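Long-range contact in probable glutamine synthetase (Pseudomonas aeruginosa, PDB 4HPP), which is probably a member of the glutamine synthetase family, with a beta-rich N-terminal domain and a catalytic domain that holds magnesium and glutamic acid: residues F12-R24 / C39-D52. Numbering follows the deposited sequence.
Sequences FVTTDLAGITRGR and CGWVPANSSLTPQD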
ATOM      1  N   PHE A  12      33.386  16.918  11.172  1.00 51.61           N
ATOM      2  CA  PHE A  12      34.838  16.858  11.018  1.00 50.36           C
ATOM      3  C   PHE A  12      35.215  15.349  10.915  1.00 52.11           C
ATOM      4  O   PHE A  12      34.876  14.540  11.799  1.00 47.15           O
ATOM      5  CB  PHE A  12      35.585  17.475  12.227  1.00 46.62           C
ATOM      6  CG  PHE A  12      35.251  18.907  12.521  1.00 46.16           C
ATOM      7  CD1 PHE A  12      34.730  19.769  11.526  1.00 47.17           C
ATOM      8  CD2 PHE A  12      35.480  19.439  13.798  1.00 49.75           C
ATOM      9  CE1 PHE A  12      34.436  21.097  11.810  1.00 41.11           C
ATOM     10  CE2 PHE A  12      35.181  20.802  14.087  1.00 45.68           C
ATOM     11  CZ  PHE A  12      34.644  21.609  13.093  1.00 44.01           C
ATOM     12  N   VAL A  13      35.916  14.997   9.837  1.00 48.01           N
ATOM     13  CA  VAL A  13      36.343  13.637   9.585  1.00 42.43           C
ATOM     14  C   VAL A  13      37.845  13.411   9.518  1.00 43.60           C
ATOM     15  O   VAL A  13      38.630  14.325   9.224  1.00 46.78           O
ATOM     16  CB  VAL A  13      35.709  13.093   8.308  1.00 42.25           C
ATOM     17  CG1 VAL A  13      34.207  13.198   8.403  1.00 40.78           C
ATOM     18  CG2 VAL A  13      36.198  13.835   7.077  1.00 45.98           C
ATOM     19  N   THR A  14      38.237  12.167   9.777  1.00 42.44           N
ATOM     20  CA  THR A  14      39.584  11.702   9.465  1.00 39.32           C
ATOM     21  C   THR A  14      39.392  10.348   8.871  1.00 46.49           C
ATOM     22  O   THR A  14      38.391   9.674   9.171  1.00 47.08           O
ATOM     23  CB  THR A  14      40.448  11.588  10.713  1.00 40.13           C
ATOM     24  OG1 THR A  14      41.793  11.229  10.344  1.00 41.05           O
ATOM     25  CG2 THR A  14      39.806  10.647  11.713  1.00 33.67           C
ATOM     26  N   THR A  15      40.302   9.953   7.990  1.00 44.78           N
ATOM     27  CA  THR A  15      40.235   8.631   7.390  1.00 41.81           C
ATOM     28  C   THR A  15      41.381   7.852   8.013  1.00 44.48           C
ATOM     29  O   THR A  15      42.532   8.252   7.879  1.00 48.42           O
ATOM     30  CB  THR A  15      40.328   8.728   5.869  1.00 43.11           C
ATOM     31  OG1 THR A  15      39.203   9.476   5.419  1.00 44.11           O
ATOM     32  CG2 THR A  15      40.364   7.344   5.183  1.00 39.14           C
ATOM     33  N   ASP A  16      41.062   6.785   8.756  1.00 47.41           N
ATOM     34  CA  ASP A  16      42.084   6.162   9.577  1.00 46.72           C
ATOM     35  C   ASP A  16      42.834   5.153   8.782  1.00 49.74           C
ATOM     36  O   ASP A  16      42.615   5.032   7.573  1.00 47.62           O
ATOM     37  CB  ASP A  16      41.533   5.585  10.884  1.00 48.50           C
ATOM     38  CG  ASP A  16      40.570   4.477  10.658  1.00 49.80           C
ATOM     39  OD1 ASP A  16      39.713   4.223  11.537  1.00 51.03           O
ATOM     40  OD2 ASP A  16      40.677   3.863   9.592  1.00 45.03           O
ATOM     41  N   LEU A  17      43.730   4.444   9.472  1.00 54.47           N
ATOM     42  CA  LEU A  17      44.736   3.613   8.802  1.00 52.36           C
ATOM     43  C   LEU A  17      44.055   2.361   8.311  1.00 45.95           C
ATOM     44  O   LEU A  17      44.598   1.559   7.464  1.00 47.00           O
ATOM     45  CB  LEU A  17      45.882   3.271   9.759  1.00 50.50           C
ATOM     46  CG  LEU A  17      46.560   4.474  10.382  1.00 45.76           C
ATOM     47  CD1 LEU A  17      47.531   3.934  11.400  1.00 46.85           C
ATOM     48  CD2 LEU A  17      47.253   5.323   9.338  1.00 42.53           C
ATOM     49  N   ALA A  18      42.845   2.229   8.834  1.00 38.07           N
ATOM     50  CA  ALA A  18      41.964   1.120   8.474  1.00 45.47           C
ATOM     51  C   ALA A  18      41.096   1.463   7.219  1.00 44.20           C
ATOM     52  O   ALA A  18      40.263   0.668   6.752  1.00 45.43           O
ATOM     53  CB  ALA A  18      41.134   0.717   9.702  1.00 46.08           C
ATOM     54  N   GLY A  19      41.319   2.662   6.680  1.00 47.36           N
ATOM     55  CA  GLY A  19      40.636   3.135   5.480  1.00 42.86           C
ATOM     56  C   GLY A  19      39.197   3.465   5.753  1.00 43.11           C
ATOM     57  O   GLY A  19      38.412   3.582   4.806  1.00 43.14           O
ATOM     58  N   ILE A  20      38.862   3.649   7.033  1.00 41.03           N
ATOM     59  CA  ILE A  20      37.533   4.132   7.464  1.00 40.33           C
ATOM     60  C   ILE A  20      37.544   5.630   7.787  1.00 44.54           C
ATOM     61  O   ILE A  20      38.475   6.118   8.448  1.00 50.12           O
ATOM     62  CB  ILE A  20      37.028   3.345   8.708  1.00 41.61           C
ATOM     63  CG1 ILE A  20      36.557   1.940   8.332  1.00 47.49           C
ATOM     64  CG2 ILE A  20      35.719   3.923   9.223  1.00 42.55           C
ATOM     65  CD1 ILE A  20      37.632   1.069   7.761  1.00 48.72           C
ATOM     66  N   THR A  21      36.507   6.358   7.352  1.00 43.10           N
ATOM     67  CA  THR A  21      36.350   7.808   7.614  1.00 39.08           C
ATOM     68  C   THR A  21      35.377   7.978   8.741  1.00 38.11           C
ATOM     69  O   THR A  21      34.224   7.540   8.633  1.00 36.16           O
ATOM     70  CB  THR A  21      35.720   8.497   6.411  1.00 37.96           C
ATOM     71  OG1 THR A  21      36.304   7.942   5.268  1.00 43.45           O
ATOM     72  CG2 THR A  21      35.947   9.956   6.356  1.00 42.19           C
ATOM     73  N   ARG A  22      35.827   8.668   9.781  1.00 40.61           N
ATOM     74  CA  ARG A  22      35.172   8.777  11.065  1.00 37.82           C
ATOM     75  C   ARG A  22      35.135  10.247  11.460  1.00 42.78           C
ATOM     76  O   ARG A  22      35.989  11.017  11.008  1.00 38.29           O
ATOM     77  CB  ARG A  22      36.011   8.000  12.067  1.00 38.20           C
ATOM     78  CG  ARG A  22      35.878   6.485  11.848  1.00 43.45           C
ATOM     79  CD  ARG A  22      37.037   5.625  12.349  1.00 39.09           C
ATOM     80  NE  ARG A  22      36.402   4.453  12.895  1.00 42.43           N
ATOM     81  CZ  ARG A  22      36.706   3.163  12.669  1.00 40.73           C
ATOM     82  NH1 ARG A  22      37.747   2.736  11.980  1.00 40.06           N
ATOM     83  NH2 ARG A  22      35.952   2.271  13.226  1.00 44.46           N
ATOM     84  N   GLY A  23      34.164  10.654  12.285  1.00 42.73           N
ATOM     85  CA  GLY A  23      34.221  11.984  12.822  1.00 36.54           C
ATOM     86  C   GLY A  23      33.090  12.262  13.757  1.00 42.29           C
ATOM     87  O   GLY A  23      32.471  11.328  14.287  1.00 37.22           O
ATOM     88  N   ARG A  24      32.796  13.563  13.920  1.00 37.21           N
ATOM     89  CA  ARG A  24      31.853  14.048  14.903  1.00 37.23           C
ATOM     90  C   ARG A  24      31.214  15.246  14.304  1.00 43.89           C
ATOM     91  O   ARG A  24      31.845  15.920  13.501  1.00 43.00           O
ATOM     92  CB  ARG A  24      32.604  14.554  16.122  1.00 38.09           C
ATOM     93  CG  ARG A  24      33.052  13.446  17.027  1.00 45.30           C
ATOM     94  CD  ARG A  24      33.748  13.980  18.250  1.00 44.85           C
ATOM     95  NE  ARG A  24      34.540  12.920  18.838  1.00 48.94           N
ATOM     96  CZ  ARG A  24      35.186  13.051  19.984  1.00 56.12           C
ATOM     97  NH1 ARG A  24      35.111  14.214  20.609  1.00 51.83           N
ATOM     98  NH2 ARG A  24      35.917  12.036  20.482  1.00 53.66           N
ATOM     99  N   CYS A  39      37.520  19.347  17.003  1.00 52.78           N
ATOM    100  CA  CYS A  39      36.789  18.495  17.958  1.00 46.25           C
ATOM    101  C   CYS A  39      37.711  17.482  18.581  1.00 46.64           C
ATOM    102  O   CYS A  39      38.732  17.120  17.984  1.00 52.08           O
ATOM    103  CB  CYS A  39      35.659  17.726  17.263  1.00 44.98           C
ATOM    104  SG  CYS A  39      36.178  16.439  16.088  1.00 54.46           S
ATOM    105  N   GLY A  40      37.339  16.973  19.753  1.00 45.89           N
ATOM    106  CA  GLY A  40      38.131  15.935  20.406  1.00 45.92           C
ATOM    107  C   GLY A  40      38.291  14.665  19.567  1.00 47.96           C
ATOM    108  O   GLY A  40      37.541  14.417  18.643  1.00 48.45           O
ATOM    109  N   TRP A  41      39.308  13.871  19.865  1.00 50.23           N
ATOM    110  CA  TRP A  41      39.487  12.564  19.216  1.00 51.53           C
ATOM    111  C   TRP A  41      40.390  11.763  20.090  1.00 47.27           C
ATOM    112  O   TRP A  41      41.135  12.329  20.886  1.00 62.14           O
ATOM    113  CB  TRP A  41      40.092  12.762  17.823  1.00 51.70           C
ATOM    114  CG  TRP A  41      39.920  11.584  16.934  1.00 48.67           C
ATOM    115  CD1 TRP A  41      40.908  10.740  16.431  1.00 48.46           C
ATOM    116  CD2 TRP A  41      38.647  11.020  16.450  1.00 48.88           C
ATOM    117  NE1 TRP A  41      40.342   9.731  15.663  1.00 47.53           N
ATOM    118  CE2 TRP A  41      38.993   9.865  15.623  1.00 48.25           C
ATOM    119  CE3 TRP A  41      37.323  11.372  16.580  1.00 42.93           C
ATOM    120  CZ2 TRP A  41      38.027   9.116  14.985  1.00 53.09           C
ATOM    121  CZ3 TRP A  41      36.370  10.621  15.916  1.00 43.28           C
ATOM    122  CH2 TRP A  41      36.701   9.515  15.161  1.00 45.31           C
ATOM    123  N   VAL A  42      40.334  10.448  19.994  1.00 49.24           N
ATOM    124  CA  VAL A  42      41.019   9.545  20.972  1.00 50.22           C
ATOM    125  C   VAL A  42      42.112   8.826  20.159  1.00 53.91           C
ATOM    126  O   VAL A  42      41.809   8.272  19.105  1.00 60.19           O
ATOM    127  CB  VAL A  42      39.987   8.578  21.627  1.00 52.29           C
ATOM    128  CG1 VAL A  42      40.641   7.451  22.419  1.00 54.26           C
ATOM    129  CG2 VAL A  42      39.017   9.349  22.515  1.00 45.83           C
ATOM    130  N   PRO A  43      43.392   8.879  20.597  1.00 54.09           N
ATOM    131  CA  PRO A  43      44.478   8.273  19.812  1.00 51.05           C
ATOM    132  C   PRO A  43      44.283   6.775  19.552  1.00 53.72           C
ATOM    133  O   PRO A  43      44.656   6.274  18.469  1.00 59.10           O
ATOM    134  CB  PRO A  43      45.703   8.467  20.705  1.00 48.46           C
ATOM    135  CG  PRO A  43      45.349   9.587  21.625  1.00 51.38           C
ATOM    136  CD  PRO A  43      43.893   9.339  21.905  1.00 58.39           C
ATOM    137  N   ALA A  44      43.688   6.078  20.523  1.00 49.96           N
ATOM    138  CA  ALA A  44      43.496   4.628  20.428  1.00 60.46           C
ATOM    139  C   ALA A  44      42.561   4.202  19.274  1.00 64.49           C
ATOM    140  O   ALA A  44      42.567   3.007  18.892  1.00 64.19           O
ATOM    141  CB  ALA A  44      43.047   4.025  21.765  1.00 50.97           C
ATOM    142  N   ASN A  45      41.801   5.164  18.718  1.00 53.88           N
ATOM    143  CA  ASN A  45      40.935   4.909  17.545  1.00 56.57           C
ATOM    144  C   ASN A  45      41.765   4.495  16.338  1.00 60.71           C
ATOM    145  O   ASN A  45      41.308   3.724  15.490  1.00 61.43           O
ATOM    146  CB  ASN A  45      40.117   6.131  17.167  1.00 55.71           C
ATOM    147  CG  ASN A  45      39.119   6.511  18.231  1.00 60.45           C
ATOM    148  OD1 ASN A  45      38.733   5.689  19.043  1.00 57.34           O
ATOM    149  ND2 ASN A  45      38.680   7.766  18.219  1.00 65.61           N
ATOM    150  N   SER A  46      43.000   4.992  16.291  1.00 58.93           N
ATOM    151  CA  SER A  46      43.947   4.622  15.242  1.00 55.80           C
ATOM    152  C   SER A  46      44.473   3.181  15.380  1.00 58.32           C
ATOM    153  O   SER A  46      45.097   2.648  14.450  1.00 59.38           O
ATOM    154  CB  SER A  46      45.101   5.617  15.185  1.00 56.36           C
ATOM    155  OG  SER A  46      44.614   6.952  15.149  1.00 60.66           O
ATOM    156  N   SER A  47      44.188   2.519  16.493  1.00 50.43           N
ATOM    157  CA  SER A  47      44.454   1.087  16.530  1.00 49.82           C
ATOM    158  C   SER A  47      43.223   0.225  16.198  1.00 57.34           C
ATOM    159  O   SER A  47      43.295  -0.995  16.397  1.00 56.16           O
ATOM    160  CB  SER A  47      45.033   0.642  17.892  1.00 51.02           C
ATOM    161  OG  SER A  47      46.043   1.509  18.411  1.00 56.79           O
ATOM    162  N   LEU A  48      42.090   0.809  15.761  1.00 55.65           N
ATOM    163  CA  LEU A  48      40.942  -0.058  15.407  1.00 53.92           C
ATOM    164  C   LEU A  48      41.206  -0.745  14.103  1.00 51.51           C
ATOM    165  O   LEU A  48      41.628  -0.110  13.142  1.00 57.50           O
ATOM    166  CB  LEU A  48      39.594   0.656  15.324  1.00 53.34           C
ATOM    167  CG  LEU A  48      38.882   1.204  16.582  1.00 54.01           C
ATOM    168  CD1 LEU A  48      37.913   2.325  16.232  1.00 44.89           C
ATOM    169  CD2 LEU A  48      38.160   0.158  17.400  1.00 53.02           C
ATOM    170  N   THR A  49      40.967  -2.056  14.120  1.00 54.13           N
ATOM    171  CA  THR A  49      41.070  -2.945  12.972  1.00 54.94           C
ATOM    172  C   THR A  49      39.787  -2.834  12.156  1.00 56.09           C
ATOM    173  O   THR A  49      38.817  -2.268  12.631  1.00 54.24           O
ATOM    174  CB  THR A  49      41.243  -4.440  13.397  1.00 51.16           C
ATOM    175  OG1 THR A  49      40.148  -4.835  14.229  1.00 53.20           O
ATOM    176  CG2 THR A  49      42.548  -4.656  14.125  1.00 50.83           C
ATOM    177  N   PRO A  50      39.758  -3.417  10.938  1.00 55.34           N
ATOM    178  CA  PRO A  50      38.468  -3.367  10.251  1.00 54.11           C
ATOM    179  C   PRO A  50      37.282  -3.938  11.047  1.00 57.47           C
ATOM    180  O   PRO A  50      36.139  -3.525  10.849  1.00 66.71           O
ATOM    181  CB  PRO A  50      38.738  -4.154   8.972  1.00 56.94           C
ATOM    182  CG  PRO A  50      40.200  -3.886   8.673  1.00 55.86           C
ATOM    183  CD  PRO A  50      40.871  -3.780  10.024  1.00 52.73           C
ATOM    184  N   GLN A  51      37.550  -4.843  11.974  1.00 65.24           N
ATOM    185  CA  GLN A  51      36.486  -5.525  12.703  1.00 67.41           C
ATOM    186  C   GLN A  51      36.125  -4.774  13.971  1.00 65.83           C
ATOM    187  O   GLN A  51      35.388  -5.276  14.810  1.00 65.11           O
ATOM    188  CB  GLN A  51      36.860  -6.981  12.997  1.00 61.93           C
ATOM    189  CG  GLN A  51      37.112  -7.800  11.743  1.00 55.34           C
ATOM    190  CD  GLN A  51      38.480  -7.530  11.110  1.00 54.96           C
ATOM    191  OE1 GLN A  51      39.376  -6.914  11.723  1.00 53.58           O
ATOM    192  NE2 GLN A  51      38.639  -7.967   9.856  1.00 56.73           N
ATOM    193  N   ASP A  52      36.668  -3.569  14.085  1.00 61.75           N
ATOM    194  CA  ASP A  52      36.350  -2.623  15.163  1.00 66.63           C
ATOM    195  C   ASP A  52      36.922  -2.966  16.524  1.00 70.39           C
ATOM    196  O   ASP A  52      36.418  -2.502  17.547  1.00 67.20           O
ATOM    197  CB  ASP A  52      34.834  -2.306  15.217  1.00 63.65           C
ATOM    198  CG  ASP A  52      34.434  -1.132  14.263  1.00 60.38           C
ATOM    199  OD1 ASP A  52      35.368  -0.479  13.701  1.00 50.25           O
ATOM    200  OD2 ASP A  52      33.213  -0.886  14.095  1.00 53.91           O
TER
HETATM  201  O   HOH W   1      39.785   5.541  13.733  1.00 52.96           O
HETATM  202  O   HOH W   2      34.534  17.048  20.463  1.00 38.15           O
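R22 NH2 is gripped from across the contact by D52 OD1, 2.9 Å away; the oxygen lies in the guanidinium plane, but NH2 meets it 29° out of the carboxylate plane, on the syn side. The chain of R22 bends at chi3 (141°), bringing NH1 to D16 OD1 in a second salt bridge. L48 CD1 lies 3.6 Å above one guanidinium face and I20 CG2 above the opposite face, both toward the rim. Water 1 donates to D16 OD1 and, weakly, to N45 O, tying the 16-19 beta turn to the 3-10 segment 43-47.

Farther along, the W41 indole comes obliquely against the hairpin, CH2 3.5 Å from R22 CB and CZ2 4.0 Å from T14 CG2. G40 O stands 3.0 Å over the centre of the R24 guanidinium without hydrogen-bonding to it; water 2 links R24 NH1 to G40 N instead. C39 SG meets the F12 ring at its edge.

In the N-terminal domain's mixed sheet, 21-27 and 39-41 are the outermost strands within the chain. D16 and D52 hold the two ends of R22, joining hairpin to loop, while hydrogen bonds from R22 NE and D52 OD2 to A147 of a neighbouring subunit carry the link across the interface.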